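Probable intron-encoded endonuclease 1 (Wickerhamomyces canadensis, PDB 6X1J) acts as a LAGLIDADG-family homing endonuclease that cleaves DNA at its recognition sequence during homing of the mitochondrial 21S rRNA gene intron. Local coordinates at residues 30-35 / 110-115; 66-71 / 100-105; 164-169 / 198-203. All blocks are in the same frame, centred on the assembly; numbering follows the deposited sequence. Where two conformers were deposited one is given.

Contact 1: 30-35 / 110-115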
# COMPACT_ATOMS: atom_id res chain seq x y z
N THR A 30 14.29 15.81 -1.32
CA THR A 30 13.18 16.81 -1.28
C THR A 30 11.85 16.16 -1.74
O THR A 30 10.90 16.27 -1.00
CB THR A 30 13.60 18.08 -2.05
OG1 THR A 30 13.82 17.75 -3.41
CG2 THR A 30 14.88 18.70 -1.55
N THR A 31 11.77 15.50 -2.90
CA THR A 31 10.48 14.91 -3.41
C THR A 31 10.60 13.38 -3.65
O THR A 31 11.70 12.88 -3.96
CB THR A 31 10.01 15.67 -4.66
OG1 THR A 31 10.99 15.50 -5.68
CG2 THR A 31 9.83 17.16 -4.43
N LEU A 32 9.49 12.63 -3.53
CA LEU A 32 9.49 11.18 -3.88
C LEU A 32 9.77 11.08 -5.38
O LEU A 32 9.38 11.99 -6.10
CB LEU A 32 8.16 10.52 -3.52
CG LEU A 32 7.84 10.52 -2.02
CD1 LEU A 32 6.50 9.85 -1.74
CD2 LEU A 32 8.97 9.89 -1.20
N SER A 33 10.50 10.06 -5.79
CA SER A 33 10.64 9.65 -7.20
C SER A 33 9.24 9.31 -7.74
O SER A 33 8.33 9.04 -6.90
CB SER A 33 11.60 8.47 -7.32
OG SER A 33 11.05 7.29 -6.72
N LYS A 34 9.10 9.31 -9.07
CA LYS A 34 7.93 8.78 -9.78
C LYS A 34 7.61 7.37 -9.23
O LYS A 34 6.42 7.15 -8.86
CB LYS A 34 8.20 8.75 -11.30
CG LYS A 34 6.97 8.52 -12.18
CD LYS A 34 7.25 8.57 -13.68
CE LYS A 34 6.01 8.57 -14.56
NZ LYS A 34 5.38 7.23 -14.70
N ILE A 35 8.63 6.48 -9.14
CA ILE A 35 8.41 5.08 -8.69
C ILE A 35 7.86 5.07 -7.28
O ILE A 35 6.86 4.35 -7.01
CB ILE A 35 9.69 4.24 -8.80
CG1 ILE A 35 10.02 3.96 -10.27
CG2 ILE A 35 9.52 2.97 -7.98
CD1 ILE A 35 11.30 3.17 -10.47
N LYS A 110 9.13 15.86 4.68
CA LYS A 110 8.30 16.76 3.84
C LYS A 110 7.91 16.06 2.53
O LYS A 110 6.85 16.35 2.03
CB LYS A 110 9.14 18.02 3.58
CG LYS A 110 8.47 19.13 2.78
CD LYS A 110 9.39 20.32 2.52
CE LYS A 110 8.71 21.66 2.70
NZ LYS A 110 8.36 21.91 4.12
N ALA A 111 8.76 15.20 1.97
CA ALA A 111 8.49 14.47 0.70
C ALA A 111 7.17 13.67 0.80
O ALA A 111 6.53 13.56 -0.24
CB ALA A 111 9.67 13.60 0.34
N PHE A 112 6.73 13.27 1.99
CA PHE A 112 5.51 12.45 2.23
C PHE A 112 4.26 13.34 2.40
O PHE A 112 3.13 12.78 2.40
CB PHE A 112 5.70 11.50 3.42
CG PHE A 112 6.80 10.47 3.26
CD1 PHE A 112 6.78 9.54 2.23
CD2 PHE A 112 7.88 10.43 4.14
CE1 PHE A 112 7.81 8.62 2.07
CE2 PHE A 112 8.92 9.51 3.96
CZ PHE A 112 8.89 8.63 2.92
N ASP A 113 4.41 14.66 2.50
CA ASP A 113 3.31 15.60 2.86
C ASP A 113 2.24 15.69 1.77
O ASP A 113 1.04 15.72 2.13
CB ASP A 113 3.86 17.00 3.15
CG ASP A 113 4.38 17.20 4.56
OD1 ASP A 113 4.24 16.28 5.40
OD2 ASP A 113 4.90 18.29 4.81
N LYS A 114 2.64 15.81 0.50
CA LYS A 114 1.71 15.91 -0.64
C LYS A 114 0.69 14.76 -0.61
O LYS A 114 -0.53 15.04 -0.67
CB LYS A 114 2.47 15.89 -1.97
CG LYS A 114 1.54 16.12 -3.16
CD LYS A 114 2.23 16.08 -4.49
CE LYS A 114 2.45 14.67 -4.97
NZ LYS A 114 3.24 14.68 -6.22
N LEU A 115 1.16 13.52 -0.57
CA LEU A 115 0.27 12.31 -0.51
C LEU A 115 -0.36 12.20 0.88
O LEU A 115 -1.53 11.81 0.97
CB LEU A 115 1.06 11.07 -0.91
CG LEU A 115 1.41 11.01 -2.40
CD1 LEU A 115 2.29 9.82 -2.72
CD2 LEU A 115 0.15 10.93 -3.25

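Contact 2: 66-71 / 100-105. With nucleotides of chain B; nucleotides of chain C.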
# COMPACT_ATOMS: atom_id res chain seq x y z
N LYS A 66 2.71 -9.41 7.59
CA LYS A 66 3.02 -10.83 7.88
C LYS A 66 4.18 -11.28 7.02
O LYS A 66 5.06 -11.90 7.56
CB LYS A 66 1.81 -11.72 7.58
CG LYS A 66 1.98 -13.19 7.94
CD LYS A 66 0.77 -14.05 7.55
CE LYS A 66 0.91 -15.47 8.07
NZ LYS A 66 0.58 -15.51 9.53
N ASN A 67 4.17 -10.98 5.71
CA ASN A 67 5.15 -11.53 4.75
C ASN A 67 6.50 -10.79 4.86
O ASN A 67 6.59 -9.59 4.64
CB ASN A 67 4.53 -11.51 3.37
CG ASN A 67 5.35 -12.28 2.35
OD1 ASN A 67 4.83 -13.17 1.69
ND2 ASN A 67 6.60 -11.92 2.18
N LYS A 68 7.57 -11.53 5.11
CA LYS A 68 8.92 -10.97 5.37
C LYS A 68 9.51 -10.48 4.06
O LYS A 68 10.10 -9.38 4.01
CB LYS A 68 9.81 -12.06 5.97
CG LYS A 68 11.22 -11.62 6.37
CD LYS A 68 12.02 -12.76 7.03
CE LYS A 68 13.32 -12.31 7.67
NZ LYS A 68 14.39 -12.33 6.65
N ALA A 69 9.42 -11.28 3.02
CA ALA A 69 10.00 -10.89 1.72
C ALA A 69 9.31 -9.59 1.28
O ALA A 69 10.01 -8.73 0.77
CB ALA A 69 9.88 -11.99 0.74
N TYR A 70 8.01 -9.41 1.55
CA TYR A 70 7.24 -8.24 1.04
C TYR A 70 7.69 -6.95 1.74
O TYR A 70 8.01 -5.97 1.03
CB TYR A 70 5.72 -8.42 1.17
CG TYR A 70 4.93 -7.31 0.51
CD1 TYR A 70 5.16 -6.97 -0.81
CD2 TYR A 70 3.96 -6.60 1.20
CE1 TYR A 70 4.44 -5.95 -1.44
CE2 TYR A 70 3.24 -5.58 0.59
CZ TYR A 70 3.48 -5.25 -0.73
OH TYR A 70 2.78 -4.24 -1.35
N ILE A 71 7.68 -6.91 3.08
CA ILE A 71 8.16 -5.73 3.84
C ILE A 71 9.60 -5.39 3.45
O ILE A 71 9.93 -4.18 3.36
CB ILE A 71 7.98 -5.87 5.36
CG1 ILE A 71 8.17 -4.52 6.05
CG2 ILE A 71 8.92 -6.91 5.92
CD1 ILE A 71 7.61 -4.46 7.49
N ILE A 100 2.73 -13.24 14.89
CA ILE A 100 4.02 -12.73 14.33
C ILE A 100 3.73 -11.77 13.18
O ILE A 100 3.03 -12.18 12.27
CB ILE A 100 4.92 -13.90 13.83
CG1 ILE A 100 5.27 -14.87 14.96
CG2 ILE A 100 6.16 -13.38 13.12
CD1 ILE A 100 6.42 -14.42 15.82
N THR A 101 4.31 -10.56 13.20
CA THR A 101 4.38 -9.64 12.04
C THR A 101 5.78 -9.03 11.97
O THR A 101 6.51 -9.16 12.95
CB THR A 101 3.33 -8.53 12.15
OG1 THR A 101 3.49 -7.98 13.45
CG2 THR A 101 1.91 -9.01 12.00
N TRP A 102 6.13 -8.40 10.85
CA TRP A 102 7.35 -7.59 10.67
C TRP A 102 6.97 -6.10 10.60
O TRP A 102 5.91 -5.77 10.02
CB TRP A 102 8.14 -8.06 9.43
CG TRP A 102 8.73 -9.43 9.59
CD1 TRP A 102 8.07 -10.62 9.42
CD2 TRP A 102 10.07 -9.79 9.98
NE1 TRP A 102 8.91 -11.67 9.66
CE2 TRP A 102 10.15 -11.20 9.99
CE3 TRP A 102 11.23 -9.06 10.29
CZ2 TRP A 102 11.30 -11.89 10.32
CZ3 TRP A 102 12.38 -9.75 10.61
CH2 TRP A 102 12.41 -11.15 10.64
N ARG A 103 7.79 -5.22 11.21
CA ARG A 103 7.53 -3.77 11.33
C ARG A 103 8.75 -2.99 10.84
O ARG A 103 9.90 -3.44 11.05
CB ARG A 103 7.17 -3.36 12.77
CG ARG A 103 5.85 -3.93 13.28
CD ARG A 103 5.41 -3.26 14.57
NE ARG A 103 4.11 -3.72 15.06
CZ ARG A 103 3.49 -3.28 16.15
NH1 ARG A 103 4.04 -2.36 16.92
NH2 ARG A 103 2.30 -3.77 16.48
N ALA A 104 8.50 -1.84 10.22
CA ALA A 104 9.51 -0.86 9.79
C ALA A 104 8.84 0.51 9.79
O ALA A 104 7.55 0.53 9.88
CB ALA A 104 10.04 -1.25 8.43
N GLN A 105 9.63 1.60 9.77
CA GLN A 105 9.14 3.01 9.77
C GLN A 105 10.04 3.85 8.85
O GLN A 105 11.28 3.61 8.86
CB GLN A 105 9.19 3.61 11.18
CG GLN A 105 8.27 2.94 12.19
CD GLN A 105 8.75 1.60 12.71
OE1 GLN A 105 9.95 1.30 12.73
NE2 GLN A 105 7.80 0.78 13.12
P DA B 13 -2.41 -14.10 10.04
OP1 DA B 13 -2.60 -15.04 8.89
OP2 DA B 13 -1.23 -14.17 10.89
O5' DA B 13 -2.42 -12.61 9.47
C5' DA B 13 -3.18 -12.27 8.31
C4' DA B 13 -3.24 -10.77 8.14
O4' DA B 13 -3.76 -10.11 9.32
C3' DA B 13 -1.91 -10.08 7.85
O3' DA B 13 -2.16 -9.07 6.86
C2' DA B 13 -1.53 -9.49 9.19
C1' DA B 13 -2.88 -9.09 9.74
N9 DA B 13 -2.97 -8.99 11.20
C8 DA B 13 -2.10 -9.44 12.16
N7 DA B 13 -2.48 -9.16 13.39
C5 DA B 13 -3.70 -8.52 13.22
C6 DA B 13 -4.63 -7.99 14.13
N6 DA B 13 -4.48 -8.03 15.46
N1 DA B 13 -5.73 -7.41 13.62
C2 DA B 13 -5.89 -7.35 12.30
N3 DA B 13 -5.08 -7.79 11.34
C4 DA B 13 -4.01 -8.41 11.87
P DT C 11 3.38 -2.42 26.12
OP1 DT C 11 3.42 -2.42 27.62
OP2 DT C 11 3.68 -3.68 25.38
O5' DT C 11 1.96 -1.87 25.64
C5' DT C 11 1.54 -0.53 25.93
C4' DT C 11 0.16 -0.27 25.39
O4' DT C 11 0.24 0.03 23.98
C3' DT C 11 -0.85 -1.42 25.50
O3' DT C 11 -2.08 -0.73 25.73
C2' DT C 11 -0.82 -2.04 24.13
C1' DT C 11 -0.62 -0.82 23.25
N1 DT C 11 0.02 -1.06 21.94
C2 DT C 11 -0.49 -0.42 20.84
O2 DT C 11 -1.46 0.32 20.88
N3 DT C 11 0.17 -0.69 19.67
C4 DT C 11 1.27 -1.51 19.50
O4 DT C 11 1.77 -1.64 18.38
C5 DT C 11 1.75 -2.15 20.69
C7 DT C 11 2.95 -3.04 20.61
C6 DT C 11 1.12 -1.88 21.85
P DA B 14 -0.99 -8.32 6.14
OP1 DA B 14 -1.39 -7.98 4.74
OP2 DA B 14 0.24 -9.20 6.20
O5' DA B 14 -0.83 -7.08 7.12
C5' DA B 14 -1.28 -5.74 6.83
C4' DA B 14 -2.71 -5.55 7.26
O4' DA B 14 -2.91 -6.05 8.62
C3' DA B 14 -3.23 -4.12 7.26
O3' DA B 14 -4.63 -4.28 6.98
C2' DA B 14 -3.12 -3.73 8.73
C1' DA B 14 -3.46 -5.03 9.42
N9 DA B 14 -2.97 -5.22 10.78
C8 DA B 14 -1.77 -5.77 11.16
N7 DA B 14 -1.60 -5.81 12.46
C5 DA B 14 -2.76 -5.23 12.97
C6 DA B 14 -3.19 -4.97 14.27
N6 DA B 14 -2.50 -5.30 15.36
N1 DA B 14 -4.39 -4.38 14.43
C2 DA B 14 -5.09 -4.05 13.34
N3 DA B 14 -4.79 -4.25 12.06
C4 DA B 14 -3.60 -4.85 11.94

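Contact 3: 164-169 / 198-203. With nucleotides of chain C.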
# COMPACT_ATOMS: atom_id res chain seq x y z
N VAL A 164 -10.82 -9.55 -6.07
CA VAL A 164 -11.41 -8.58 -5.13
C VAL A 164 -10.31 -7.58 -4.74
O VAL A 164 -9.13 -8.00 -4.61
CB VAL A 164 -11.98 -9.32 -3.93
CG1 VAL A 164 -12.65 -8.38 -2.98
CG2 VAL A 164 -12.97 -10.39 -4.35
N LEU A 165 -10.68 -6.31 -4.59
CA LEU A 165 -9.94 -5.36 -3.74
C LEU A 165 -10.78 -5.10 -2.50
O LEU A 165 -11.98 -4.70 -2.62
CB LEU A 165 -9.66 -4.08 -4.54
CG LEU A 165 -8.70 -4.26 -5.71
CD1 LEU A 165 -8.82 -3.14 -6.72
CD2 LEU A 165 -7.25 -4.33 -5.21
N HIS A 166 -10.18 -5.33 -1.34
CA HIS A 166 -10.87 -5.21 -0.03
C HIS A 166 -10.83 -3.75 0.44
O HIS A 166 -9.94 -3.38 1.23
CB HIS A 166 -10.30 -6.25 0.93
CG HIS A 166 -10.68 -7.65 0.53
ND1 HIS A 166 -11.93 -8.15 0.79
CD2 HIS A 166 -10.03 -8.60 -0.16
CE1 HIS A 166 -12.03 -9.38 0.31
NE2 HIS A 166 -10.87 -9.68 -0.28
N THR A 167 -11.84 -2.98 0.02
CA THR A 167 -12.01 -1.53 0.28
C THR A 167 -12.97 -1.27 1.46
O THR A 167 -13.54 -0.16 1.52
CB THR A 167 -12.52 -0.83 -0.98
OG1 THR A 167 -13.68 -1.52 -1.48
CG2 THR A 167 -11.44 -0.76 -2.03
N GLN A 168 -13.11 -2.23 2.38
CA GLN A 168 -14.13 -2.15 3.45
C GLN A 168 -14.03 -0.82 4.20
O GLN A 168 -15.08 -0.28 4.54
CB GLN A 168 -14.07 -3.34 4.43
CG GLN A 168 -14.67 -4.63 3.85
CD GLN A 168 -13.66 -5.41 3.05
OE1 GLN A 168 -12.75 -4.81 2.48
NE2 GLN A 168 -13.78 -6.73 3.08
N GLY A 169 -12.81 -0.32 4.42
CA GLY A 169 -12.54 0.89 5.22
C GLY A 169 -13.01 2.18 4.53
O GLY A 169 -12.97 3.21 5.18
N LYS A 198 -19.90 -3.74 4.30
CA LYS A 198 -18.95 -2.70 3.83
C LYS A 198 -18.56 -2.96 2.38
O LYS A 198 -18.61 -4.08 1.88
CB LYS A 198 -17.77 -2.62 4.79
CG LYS A 198 -18.17 -2.28 6.22
CD LYS A 198 -16.98 -2.13 7.16
CE LYS A 198 -17.24 -1.20 8.33
NZ LYS A 198 -18.03 -1.89 9.38
N PRO A 199 -18.25 -1.90 1.61
CA PRO A 199 -18.05 -2.05 0.17
C PRO A 199 -16.72 -2.70 -0.26
O PRO A 199 -15.72 -2.33 0.33
CB PRO A 199 -18.09 -0.60 -0.35
CG PRO A 199 -17.75 0.25 0.85
CD PRO A 199 -18.22 -0.51 2.07
N ILE A 200 -16.75 -3.51 -1.33
CA ILE A 200 -15.54 -4.10 -1.97
C ILE A 200 -15.67 -3.99 -3.48
O ILE A 200 -16.79 -3.73 -3.96
CB ILE A 200 -15.34 -5.56 -1.56
CG1 ILE A 200 -16.50 -6.46 -2.02
CG2 ILE A 200 -15.12 -5.66 -0.07
CD1 ILE A 200 -16.30 -7.92 -1.71
N ILE A 201 -14.58 -4.19 -4.20
CA ILE A 201 -14.51 -4.09 -5.68
C ILE A 201 -14.32 -5.50 -6.21
O ILE A 201 -13.28 -6.09 -5.89
CB ILE A 201 -13.37 -3.15 -6.11
CG1 ILE A 201 -13.53 -1.77 -5.46
CG2 ILE A 201 -13.27 -3.05 -7.63
CD1 ILE A 201 -12.51 -0.73 -5.93
N TYR A 202 -15.31 -6.02 -6.94
CA TYR A 202 -15.30 -7.35 -7.59
C TYR A 202 -14.76 -7.10 -9.00
O TYR A 202 -15.29 -6.20 -9.70
CB TYR A 202 -16.73 -7.93 -7.56
CG TYR A 202 -17.02 -9.09 -8.48
CD1 TYR A 202 -16.82 -10.40 -8.07
CD2 TYR A 202 -17.56 -8.89 -9.74
CE1 TYR A 202 -17.10 -11.47 -8.91
CE2 TYR A 202 -17.84 -9.95 -10.60
CZ TYR A 202 -17.62 -11.25 -10.17
OH TYR A 202 -17.88 -12.30 -11.00
N ILE A 203 -13.72 -7.83 -9.39
CA ILE A 203 -13.17 -7.82 -10.77
C ILE A 203 -13.58 -9.12 -11.44
O ILE A 203 -13.01 -10.15 -11.11
CB ILE A 203 -11.65 -7.66 -10.78
CG1 ILE A 203 -11.22 -6.42 -9.99
CG2 ILE A 203 -11.11 -7.68 -12.22
CD1 ILE A 203 -9.71 -6.36 -9.69
P DC C 17 -6.78 -6.35 3.67
OP1 DC C 17 -5.65 -5.75 4.42
OP2 DC C 17 -7.59 -5.46 2.79
O5' DC C 17 -6.20 -7.60 2.86
C5' DC C 17 -6.94 -8.50 2.00
C4' DC C 17 -6.86 -9.91 2.54
O4' DC C 17 -7.83 -10.13 3.60
C3' DC C 17 -7.02 -11.08 1.56
O3' DC C 17 -5.92 -12.00 1.79
C2' DC C 17 -8.39 -11.63 1.91
C1' DC C 17 -8.53 -11.35 3.39
N1 DC C 17 -9.93 -11.17 3.88
C2 DC C 17 -10.34 -11.76 5.08
O2 DC C 17 -9.54 -12.47 5.72
N3 DC C 17 -11.61 -11.56 5.52
C4 DC C 17 -12.43 -10.77 4.84
N4 DC C 17 -13.68 -10.61 5.30
C5 DC C 17 -12.03 -10.13 3.63
C6 DC C 17 -10.78 -10.34 3.20
P DT C 16 -10.82 -2.65 6.64
OP1 DT C 16 -10.19 -3.11 7.86
OP2 DT C 16 -10.24 -1.46 5.98
O5' DT C 16 -10.78 -3.63 5.40
C5' DT C 16 -10.87 -5.05 5.52
C4' DT C 16 -9.51 -5.67 5.77
O4' DT C 16 -9.62 -6.46 6.96
C3' DT C 16 -9.11 -6.67 4.70
O3' DT C 16 -7.73 -6.96 4.75
C2' DT C 16 -9.85 -7.91 5.14
C1' DT C 16 -9.71 -7.84 6.64
N1 DT C 16 -10.82 -8.37 7.42
C2 DT C 16 -10.50 -9.22 8.45
O2 DT C 16 -9.37 -9.68 8.62
N3 DT C 16 -11.55 -9.55 9.27
C4 DT C 16 -12.85 -9.10 9.17
O4 DT C 16 -13.69 -9.48 9.98
C5 DT C 16 -13.10 -8.16 8.10
C7 DT C 16 -14.48 -7.61 7.92
C6 DT C 16 -12.07 -7.82 7.31
P DA C 15 -14.75 -2.69 12.33
OP1 DA C 15 -14.64 -1.36 12.92
OP2 DA C 15 -16.01 -3.46 12.38
O5' DA C 15 -14.29 -2.50 10.82
C5' DA C 15 -13.11 -1.70 10.55
C4' DA C 15 -12.30 -2.29 9.42
O4' DA C 15 -11.69 -3.53 9.86
C3' DA C 15 -13.08 -2.63 8.16
O3' DA C 15 -12.40 -2.37 6.91
C2' DA C 15 -13.42 -4.10 8.36
C1' DA C 15 -12.24 -4.64 9.14
N9 DA C 15 -12.55 -5.63 10.16
C8 DA C 15 -13.68 -5.82 10.92
N7 DA C 15 -13.53 -6.70 11.88
C5 DA C 15 -12.19 -7.05 11.79
C6 DA C 15 -11.38 -7.90 12.57
N6 DA C 15 -11.84 -8.60 13.61
N1 DA C 15 -10.08 -8.01 12.24
C2 DA C 15 -9.62 -7.30 11.20
N3 DA C 15 -10.28 -6.48 10.38
C4 DA C 15 -11.57 -6.39 10.75

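Contact 1: 30-35 / 110-115
Leu32 reaches from the loop 30-33, which leads into helix 34-45, onto the turn formed by residues 110-112, and its branched end does most of the touching. CG lies anti to the carbonyl carbon (chi1 -63°), and both methyls beyond it meet the Phe112 ring. CD2 meets CE1 of Phe112 at 3.7 Å and also reaches CB of Ala111 at 4.1 Å. CD1 lies 4.0 Å from CD1 of Phe112 and reaches CD1 of Leu115 more loosely, at 4.3 Å. The Leu32 and Phe112 side chains cross at about a right angle, and CD2 approaches the ring obliquely. Phe112 starts away from the loop, but with CG anti to the carbonyl carbon (chi1 -62°) its ring is long enough to come back to Leu32; Tyr81 packs edge-to-face against it. Ala111 faces the loop directly, its CB only 3.2 Å from Thr30 O, a fit that suits so small a side chain. Leu40, on helix 34-45, is packed by both Leu32 and Leu115. Ser33 is the N-cap of that helix. The contact thus rests mainly on Leu32, Ala111, Phe112 and Leu115, with Thr30 O against the Ala111 methyl, and depends on shape and removal of apolar surface from water.

Contact 2: 66-71 / 100-105
The indole of Trp102 carries Lys68 over one face and the carbonyl oxygen of Lys66 at an edge. CG of Lys68 sits 4.1 Å from the centre of the five-membered ring, 22° off the normal, a CH-pi contact; the chain then runs on past the CZ2-CH2 rim, CE 3.3 Å from CH2 of Trp102. Lys68 CG is anti to the backbone N (chi1 -176°), and NZ goes on to a salt bridge with Glu72. Lys66 O lies near the ring plane, 3.8 Å from CD1. The guanidinium of Arg103 takes O4 of DT11 of chain C at its edge, NH1 and NH2 both gripping it at 2.8 and 2.9 Å; Tyr89 makes a cation-pi contact with Arg103, and Glu64 holds NE. Ile71 crosses Trp102 at about a right angle, its CD1 3.3 Å from Trp102 O and its CG2 3.8 Å from CB of Trp102, while CD1 also reaches Ala104 CB. Lys66 NZ donates to OP2 of DA13 of chain B. Apolar packing thus seats helix 68-77 on the sheet; Arg103 contacts a base, and Lys66 NZ is likely to offset phosphate charge while its backbone N adds a second phosphate bond, to OP2 of DA14 of chain B.

Contact 3: 164-169 / 198-203
Gln168 and Ile200 lie side by side, pointing the same way, with CD of Gln168 3.5 Å from CG2 of Ile200. The glutamine chain bends at chi2 (86°), which places CD beside that methyl, and its flat amide comes to the edge of the His166 ring. There NE2 donates to ND1 of His166 at 3.3 Å, near both the ring plane and the amide plane; Asn195 is a second partner of NE2. Each face of the imidazole has a neighbour near its rim: C6 of DC17 of chain C lies 3.3 Å above one, and CG1 of Val164 sits over the opposite one. An alanine in place of His166 would probably leave a gap between Val164 and the cytosine and deprive Gln168 NE2 of one of its two acceptors.

CD1 of Ile200 meets Val164 CG1 at 3.9 Å, the two side chains crossing obliquely. Leu165 and Ile201 form the hydrogen-bonded antiparallel pair, each N donating to the other's O, and their CB atoms pack on the face that meets Trp144 of helix 138-148. Thr167 crosses Ile201 at about a right angle; its CG2 touches CD1 of Ile201, while OG1 donates to Pro199 O at 2.8 Å from above the carbonyl plane, a hydroxyl taking over where backbone pairing stops. Beyond it, CB of Lys198 packs at 3.8 Å against CB of Gln168, and Gln168 CB itself borders O3' of DA15 of chain C.

Pairing ends as the chain bends in an inverse gamma turn centred on His166, whose backbone bonds to that of Asp148, a potassium ligand. Strands 163-165 and 198-203 are the two middle strands of a four-stranded antiparallel sheet with order 1-2-4-3, and such a sheet laid on DNA, beside the acidic ends of the LAGLIDADG helices, is characteristic of this family.

In the fold
From the N terminus, the chain passes through 30-35 into helix 34-45, and contact 1 closes its long loop only when 110-115 returns to that point at the start of helix 113-119. Contact 2 lies wholly within this loop, closing a shorter one in which helix 68-77 is set against strand 98-105 of the first four-stranded sheet. Strand 98-105 leads on to helix 113-119, so the two closures follow closely. Contact 3 begins afterwards, joining the middle strands of the second sheet, and crosses neither. Contacts 1 and 3 sit on opposite sides of the chain's centre, whereas contacts 2 and 3 both meet DNA, their centres about 23 Å apart.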